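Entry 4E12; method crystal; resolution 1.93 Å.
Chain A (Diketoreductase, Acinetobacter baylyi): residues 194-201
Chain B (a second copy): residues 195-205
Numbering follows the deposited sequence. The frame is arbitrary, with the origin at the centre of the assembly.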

# COMPACT_ATOMS: atom_id res chain seq x y z
N ASN A 194 2.27 -9.66 -4.54
CA ASN A 194 1.80 -9.05 -5.78
C ASN A 194 0.31 -8.75 -5.70
O ASN A 194 -0.17 -7.77 -6.27
CB ASN A 194 2.12 -9.95 -6.97
CG ASN A 194 3.62 -10.12 -7.17
OD1 ASN A 194 4.41 -9.25 -6.79
ND2 ASN A 194 4.01 -11.25 -7.76
N SER A 195 -0.44 -9.59 -4.99
CA SER A 195 -1.86 -9.35 -4.84
C SER A 195 -2.13 -8.08 -4.08
O SER A 195 -3.14 -7.42 -4.33
CB SER A 195 -2.57 -10.54 -4.17
OG SER A 195 -2.56 -11.64 -5.05
N LEU A 196 -1.23 -7.72 -3.18
CA LEU A 196 -1.40 -6.49 -2.41
C LEU A 196 -0.82 -5.29 -3.13
O LEU A 196 -1.42 -4.21 -3.12
CB LEU A 196 -0.72 -6.61 -1.05
CG LEU A 196 -1.20 -7.64 -0.05
CD1 LEU A 196 -0.32 -7.54 1.18
CD2 LEU A 196 -2.65 -7.33 0.31
N LEU A 197 0.35 -5.48 -3.73
CA LEU A 197 1.06 -4.37 -4.33
C LEU A 197 0.45 -3.88 -5.63
O LEU A 197 0.38 -2.67 -5.86
CB LEU A 197 2.52 -4.73 -4.56
CG LEU A 197 3.39 -3.61 -5.10
CD1 LEU A 197 3.51 -2.47 -4.09
CD2 LEU A 197 4.75 -4.19 -5.42
N VAL A 198 0.01 -4.78 -6.51
CA VAL A 198 -0.51 -4.32 -7.80
C VAL A 198 -1.69 -3.37 -7.62
O VAL A 198 -1.76 -2.35 -8.32
CB VAL A 198 -0.85 -5.50 -8.74
CG1 VAL A 198 -1.67 -5.01 -9.94
CG2 VAL A 198 0.46 -6.12 -9.22
N PRO A 199 -2.64 -3.67 -6.71
CA PRO A 199 -3.75 -2.72 -6.56
C PRO A 199 -3.35 -1.31 -6.13
O PRO A 199 -3.92 -0.30 -6.57
CB PRO A 199 -4.69 -3.42 -5.57
CG PRO A 199 -4.42 -4.87 -5.78
CD PRO A 199 -2.92 -4.96 -6.04
N LEU A 200 -2.34 -1.23 -5.27
CA LEU A 200 -1.80 0.07 -4.86
C LEU A 200 -1.17 0.82 -6.05
O LEU A 200 -1.45 2.00 -6.29
CB LEU A 200 -0.76 -0.14 -3.75
CG LEU A 200 -0.04 1.11 -3.27
CD1 LEU A 200 -1.09 2.14 -2.79
CD2 LEU A 200 0.96 0.73 -2.16
N LEU A 201 -0.34 0.11 -6.82
CA LEU A 201 0.33 0.73 -7.96
C LEU A 201 -0.65 1.10 -9.07
O LEU A 201 -0.47 2.13 -9.71
CB LEU A 201 1.45 -0.15 -8.50
CG LEU A 201 2.57 -0.48 -7.51
CD1 LEU A 201 3.61 -1.36 -8.19
CD2 LEU A 201 3.22 0.78 -6.96
N SER B 195 -7.96 7.00 -2.17
CA SER B 195 -7.88 6.34 -3.47
C SER B 195 -6.77 5.33 -3.50
O SER B 195 -6.87 4.33 -4.21
CB SER B 195 -7.72 7.36 -4.61
OG SER B 195 -8.92 8.10 -4.74
N LEU B 196 -5.71 5.57 -2.74
CA LEU B 196 -4.59 4.64 -2.70
C LEU B 196 -4.81 3.55 -1.67
O LEU B 196 -4.49 2.39 -1.91
CB LEU B 196 -3.29 5.37 -2.37
CG LEU B 196 -2.76 6.42 -3.33
CD1 LEU B 196 -1.48 6.98 -2.72
CD2 LEU B 196 -2.45 5.75 -4.66
N LEU B 197 -5.31 3.95 -0.50
CA LEU B 197 -5.43 3.02 0.60
C LEU B 197 -6.54 1.99 0.43
O LEU B 197 -6.35 0.83 0.76
CB LEU B 197 -5.62 3.77 1.92
CG LEU B 197 -5.67 2.91 3.16
CD1 LEU B 197 -4.33 2.22 3.40
CD2 LEU B 197 -6.03 3.80 4.33
N VAL B 198 -7.71 2.40 -0.06
CA VAL B 198 -8.81 1.44 -0.16
C VAL B 198 -8.44 0.24 -1.02
O VAL B 198 -8.75 -0.89 -0.65
CB VAL B 198 -10.13 2.11 -0.62
CG1 VAL B 198 -11.16 1.04 -1.00
CG2 VAL B 198 -10.66 2.97 0.53
N PRO B 199 -7.78 0.45 -2.18
CA PRO B 199 -7.43 -0.73 -2.97
C PRO B 199 -6.50 -1.73 -2.27
O PRO B 199 -6.64 -2.96 -2.43
CB PRO B 199 -6.83 -0.14 -4.26
CG PRO B 199 -7.49 1.19 -4.37
CD PRO B 199 -7.61 1.70 -2.95
N LEU B 200 -5.57 -1.22 -1.48
CA LEU B 200 -4.70 -2.08 -0.68
C LEU B 200 -5.50 -2.88 0.37
O LEU B 200 -5.35 -4.10 0.50
CB LEU B 200 -3.63 -1.21 0.01
CG LEU B 200 -2.68 -1.96 0.95
CD1 LEU B 200 -1.99 -3.09 0.16
CD2 LEU B 200 -1.68 -0.95 1.54
N LEU B 201 -6.38 -2.19 1.09
CA LEU B 201 -7.17 -2.84 2.13
C LEU B 201 -8.18 -3.82 1.54
O LEU B 201 -8.41 -4.87 2.14
CB LEU B 201 -7.86 -1.83 3.04
CG LEU B 201 -6.94 -0.87 3.78
CD1 LEU B 201 -7.77 0.08 4.64
CD2 LEU B 201 -5.93 -1.62 4.64
N ASP B 202 -8.80 -3.47 0.41
CA ASP B 202 -9.69 -4.40 -0.30
C ASP B 202 -8.95 -5.66 -0.74
O ASP B 202 -9.50 -6.76 -0.68
CB ASP B 202 -10.31 -3.77 -1.55
CG ASP B 202 -11.36 -2.73 -1.23
OD1 ASP B 202 -11.72 -2.59 -0.04
OD2 ASP B 202 -11.83 -2.06 -2.16
N ALA B 203 -7.71 -5.49 -1.19
CA ALA B 203 -6.92 -6.65 -1.61
C ALA B 203 -6.60 -7.56 -0.42
O ALA B 203 -6.67 -8.78 -0.52
CB ALA B 203 -5.62 -6.20 -2.26
N ALA B 204 -6.21 -6.98 0.70
CA ALA B 204 -5.90 -7.78 1.89
C ALA B 204 -7.15 -8.54 2.37
O ALA B 204 -7.10 -9.72 2.75
CB ALA B 204 -5.37 -6.88 3.00
N ALA B 205 -8.27 -7.83 2.39
CA ALA B 205 -9.51 -8.41 2.88
C ALA B 205 -9.94 -9.61 2.03
O ALA B 205 -10.37 -10.63 2.56
CB ALA B 205 -10.61 -7.36 2.94

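Both stretches are helical, and each is part of a longer helix that begins earlier and continues later in its chain. The two helices belong to two copies of one diketoreductase chain. They run nearly antiparallel, with 158° between their N-to-C directions, and their axes approach to 7.9 Å. That is a close approach. The CA atoms of A:Pro199 and B:Pro199 are 5.5 Å apart, as are the CA atoms of A:Leu200 and B:Leu200. Equivalent residues therefore lie near each other across the pair. Farther along, the CA of A:Leu196 lies 5.6 Å from the CA of B:Ala203.

Within each helix the backbone hydrogen bonds follow the usual i to i-4 pattern. A:Val198 N donates to A:Asn194 O at 3.0 Å, and A:Leu201 N donates to A:Leu197 O at 3.0 Å. In chain B, B:Asp202 N donates to B:Val198 O at 2.8 Å, and B:Ala203 N donates to B:Pro199 O at 3.0 Å. The pattern is interrupted at residue 199 in both chains, and Leu200 N makes no bond to Leu196 O. Proline nitrogen carries no hydrogen, so it cannot bond to the turn before, and each helix is kinked there.

No hydrogen bond links the two stretches. The contact is made by apolar packing, and it buries 403 Å² counted over both sides.

The two prolines meet across the interface. Both point their CA-to-CB bonds toward the other helix, and A:Pro199 CB lies 4.1 Å from B:Pro199 CB. A:Pro199 also reaches the next turn of chain B, where its CG is 3.9 Å from B:Ala203 CB. The alanine methyl points toward chain A and lies against the proline ring.

The leucines pack in a reciprocal pair. A:Leu200 CD1 lies 3.9 Å from B:Leu196 CB, and B:Leu200 CD1 lies 3.9 Å from A:Leu196 CB. Each Leu200 leaves its backbone sideways, but its end comes nearer to the partner helix. Both have chi1 t and chi2 p. A:Leu196 extends the apolar surface toward the alanines: its CD2 is 3.9 Å from B:Ala204 CB and 4.1 Å from B:Ala203 CB.

Several contacts set carbon against backbone atoms. A:Leu200 CD1 is 3.5 Å from B:Leu196 O, and B:Leu200 CD1 is 3.5 Å from A:Leu196 O. These are van der Waals contacts, since a methyl group is not a conventional donor. The contact buries both Leu196 carbonyl oxygens, and neither has a partner anywhere in the model. In chain A, A:Leu200 N lies 3.8 Å from A:Leu196 O. Close by, A:Ser195 O meets B:Ala203 CB at 3.5 Å, and A:Pro199 O meets B:Pro199 CB at 3.7 Å.

Other side chains stay out of the contact. Leu197 and Leu201 point away in both chains. The Ser195 hydroxyls are hydrogen-bonded elsewhere in the structure.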